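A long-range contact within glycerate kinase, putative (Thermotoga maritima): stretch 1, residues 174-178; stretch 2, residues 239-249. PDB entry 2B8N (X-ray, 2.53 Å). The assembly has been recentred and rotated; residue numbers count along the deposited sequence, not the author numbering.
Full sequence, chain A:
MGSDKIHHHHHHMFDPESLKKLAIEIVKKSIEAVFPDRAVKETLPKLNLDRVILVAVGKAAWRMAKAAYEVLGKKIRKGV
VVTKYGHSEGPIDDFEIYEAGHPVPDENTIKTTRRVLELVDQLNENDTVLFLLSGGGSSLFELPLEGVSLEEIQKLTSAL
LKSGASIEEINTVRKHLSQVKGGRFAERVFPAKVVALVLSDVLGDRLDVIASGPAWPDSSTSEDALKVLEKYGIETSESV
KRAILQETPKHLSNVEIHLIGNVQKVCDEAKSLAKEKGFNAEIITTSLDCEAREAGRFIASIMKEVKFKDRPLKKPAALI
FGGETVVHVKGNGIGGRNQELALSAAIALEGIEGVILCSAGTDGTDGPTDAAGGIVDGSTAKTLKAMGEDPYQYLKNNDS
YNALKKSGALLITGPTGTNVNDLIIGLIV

Stretch 1 174-178: RKHLS
Stretch 2 239-249: SVKRAILQETP

Two segments of one chain, at least 63 residues apart wherever they touch, bury 355 Å² between them, and His-176 supplies the largest share. Stretch 1 leaves a helix after Lys-175: phi/psi runs from -67/-29 there to -89/5 at His-176 and -114/9 at Leu-177, a turn closed by Leu-177 N to Arg-174 O at 3.2 Å, before Ser-178 becomes extended at -132/149. Stretch 2 begins helical, with Ala-243 N to Ser-239 O at 3.0 Å and Ile-244 N to Val-240 O at 3.1 Å. By Gln-246 (-81/114), Glu-247 (-77/147) and Thr-248 (-89/155) it is extended. The register is set by His-176 and Ile-244, whose CA atoms lie 5.0 Å apart.

So close an approach brings backbone against backbone: His-176 O accepts a CA-H...O contact from Ile-244 CA at 3.5 Å, with 155° at the hydrogen.

The CA-to-CB bond of His-176 points toward stretch 2, and chi1 -76° (m) with chi2 87° carries the ring to the extended segment. There NE2 donates a hydrogen bond to Glu-247 OE2, 2.7 Å long with an N-H...acceptor angle of 160°; the carboxylate oxygen lies at the ring edge, near its plane, where a ring N-H can point at it. Glu-247 itself starts away from stretch 1, but chi1 -168° (t), chi2 53° (p) and chi3 80° fold its end back. The same fold lets OE2 accept from Thr-248 N at 3.0 Å, so one oxygen joins the imidazole to the backbone beside it. A carboxylate suits this place because one oxygen can accept several hydrogen bonds.

Thr-248 also points toward stretch 1. With chi1 54° (p), its CG2 lies over one face of the imidazole, 3.8 Å from the ring centroid and 13° off the normal, a CH-pi contact; CG2 is also 3.5 Å from Lys-175 O. Threonine suits the position by carrying both a methyl for the ring and a hydroxyl, OG1, which is hydrogen-bonded elsewhere in the structure.

Toward the helical end the contact is apolar. Leu-177 leaves its backbone sideways, but chi1 -66° (m) and chi2 177° (t) bring its end nearer, placing CD2 3.6 Å from Ile-244 CG1 and 3.9 Å from Val-240 CG1. These partners are one helical turn apart, with Ile-244 at chi1 -75° (m), chi2 166° (t) and Val-240 at chi1 161° (t), so the single methyl CD2 can touch both. Lys-175 (m, t, m, t) instead leads its end away, and its NZ is hydrogen-bonded elsewhere.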

# COMPACT_ATOMS: atom_id res chain seq x y z
N ARG A 174 5.13 -18.69 -7.19
CA ARG A 174 6.03 -18.20 -6.13
C ARG A 174 5.85 -18.90 -4.80
O ARG A 174 6.83 -19.14 -4.10
CB ARG A 174 5.93 -16.67 -5.92
CG ARG A 174 6.79 -15.85 -6.89
CD ARG A 174 8.27 -16.24 -6.88
NE ARG A 174 8.99 -15.76 -5.70
CZ ARG A 174 9.45 -14.52 -5.55
NH1 ARG A 174 9.26 -13.62 -6.49
NH2 ARG A 174 10.10 -14.17 -4.44
N LYS A 175 4.60 -19.21 -4.44
CA LYS A 175 4.30 -19.84 -3.15
C LYS A 175 4.87 -21.26 -3.09
O LYS A 175 5.24 -21.76 -2.01
CB LYS A 175 2.77 -19.85 -2.89
CG LYS A 175 2.15 -18.46 -2.66
CD LYS A 175 0.62 -18.46 -2.43
CE LYS A 175 -0.22 -18.75 -3.67
NZ LYS A 175 -1.71 -18.79 -3.34
N HIS A 176 4.96 -21.90 -4.25
CA HIS A 176 5.43 -23.26 -4.34
C HIS A 176 6.97 -23.35 -4.52
O HIS A 176 7.54 -24.44 -4.67
CB HIS A 176 4.66 -24.00 -5.45
CG HIS A 176 3.26 -24.39 -5.07
ND1 HIS A 176 2.18 -23.54 -5.23
CD2 HIS A 176 2.77 -25.53 -4.54
CE1 HIS A 176 1.09 -24.15 -4.80
NE2 HIS A 176 1.42 -25.35 -4.38
N LEU A 177 7.66 -22.20 -4.47
CA LEU A 177 9.12 -22.16 -4.52
C LEU A 177 9.78 -21.66 -3.21
O LEU A 177 10.99 -21.45 -3.18
CB LEU A 177 9.56 -21.25 -5.68
CG LEU A 177 9.24 -21.74 -7.11
CD1 LEU A 177 9.65 -20.73 -8.14
CD2 LEU A 177 9.92 -23.06 -7.40
N SER A 178 9.01 -21.51 -2.14
CA SER A 178 9.39 -20.70 -0.99
C SER A 178 9.21 -21.38 0.37
O SER A 178 8.33 -22.19 0.54
CB SER A 178 8.57 -19.41 -1.01
OG SER A 178 8.82 -18.62 0.13
N SER A 239 15.55 -29.43 -10.26
CA SER A 239 15.52 -28.88 -8.89
C SER A 239 14.23 -28.13 -8.61
O SER A 239 13.58 -28.33 -7.59
CB SER A 239 16.69 -27.89 -8.67
OG SER A 239 17.68 -28.41 -7.81
N VAL A 240 13.88 -27.23 -9.53
CA VAL A 240 12.69 -26.40 -9.39
C VAL A 240 11.42 -27.25 -9.44
O VAL A 240 10.60 -27.20 -8.52
CB VAL A 240 12.69 -25.27 -10.46
CG1 VAL A 240 11.30 -24.68 -10.66
CG2 VAL A 240 13.64 -24.18 -10.04
N LYS A 241 11.27 -28.05 -10.48
CA LYS A 241 10.07 -28.88 -10.61
C LYS A 241 9.80 -29.77 -9.38
O LYS A 241 8.65 -29.90 -8.98
CB LYS A 241 10.13 -29.68 -11.91
CG LYS A 241 10.02 -28.81 -13.15
CD LYS A 241 9.69 -29.65 -14.39
CE LYS A 241 9.64 -28.82 -15.67
NZ LYS A 241 11.01 -28.35 -16.02
N ARG A 242 10.84 -30.33 -8.77
CA ARG A 242 10.67 -31.19 -7.60
C ARG A 242 10.52 -30.41 -6.28
O ARG A 242 9.98 -30.94 -5.32
CB ARG A 242 11.77 -32.27 -7.54
CG ARG A 242 13.12 -31.82 -7.02
CD ARG A 242 14.15 -32.97 -7.00
NE ARG A 242 14.05 -33.79 -5.78
CZ ARG A 242 13.77 -35.10 -5.73
NH1 ARG A 242 13.56 -35.80 -6.84
NH2 ARG A 242 13.71 -35.71 -4.55
N ALA A 243 10.98 -29.17 -6.25
CA ALA A 243 10.64 -28.25 -5.16
C ALA A 243 9.12 -27.95 -5.13
O ALA A 243 8.50 -27.94 -4.06
CB ALA A 243 11.43 -26.99 -5.31
N ILE A 244 8.55 -27.72 -6.32
CA ILE A 244 7.13 -27.38 -6.50
C ILE A 244 6.18 -28.50 -6.02
O ILE A 244 5.11 -28.22 -5.47
CB ILE A 244 6.86 -26.96 -7.97
CG1 ILE A 244 7.42 -25.56 -8.20
CG2 ILE A 244 5.39 -26.97 -8.33
CD1 ILE A 244 7.55 -25.13 -9.66
N LEU A 245 6.62 -29.75 -6.18
CA LEU A 245 5.87 -30.94 -5.73
C LEU A 245 5.56 -31.02 -4.24
O LEU A 245 4.76 -31.87 -3.82
CB LEU A 245 6.65 -32.20 -6.08
CG LEU A 245 6.70 -32.70 -7.53
CD1 LEU A 245 7.58 -33.92 -7.53
CD2 LEU A 245 5.34 -33.01 -8.07
N GLN A 246 6.24 -30.19 -3.45
CA GLN A 246 5.96 -30.06 -2.03
C GLN A 246 4.76 -29.13 -1.92
O GLN A 246 4.84 -27.94 -2.29
CB GLN A 246 7.19 -29.52 -1.28
CG GLN A 246 8.48 -30.29 -1.63
CD GLN A 246 9.65 -29.99 -0.70
OE1 GLN A 246 10.78 -29.75 -1.16
NE2 GLN A 246 9.39 -30.02 0.60
N GLU A 247 3.64 -29.68 -1.45
CA GLU A 247 2.41 -28.94 -1.43
C GLU A 247 2.42 -27.97 -0.27
O GLU A 247 3.02 -28.26 0.78
CB GLU A 247 1.21 -29.88 -1.33
CG GLU A 247 -0.11 -29.19 -1.59
CD GLU A 247 -0.11 -28.43 -2.90
OE1 GLU A 247 -0.29 -29.10 -3.94
OE2 GLU A 247 0.08 -27.20 -2.88
N THR A 248 1.77 -26.82 -0.49
CA THR A 248 1.69 -25.74 0.49
C THR A 248 0.50 -25.97 1.39
O THR A 248 -0.43 -26.68 0.98
CB THR A 248 1.50 -24.40 -0.22
OG1 THR A 248 0.37 -24.49 -1.07
CG2 THR A 248 2.74 -24.07 -1.05
N PRO A 249 0.54 -25.42 2.62
CA PRO A 249 -0.55 -25.59 3.60
C PRO A 249 -1.91 -25.15 3.08
O PRO A 249 -2.06 -23.99 2.70
CB PRO A 249 -0.12 -24.71 4.77
CG PRO A 249 1.02 -23.90 4.30
CD PRO A 249 1.65 -24.64 3.18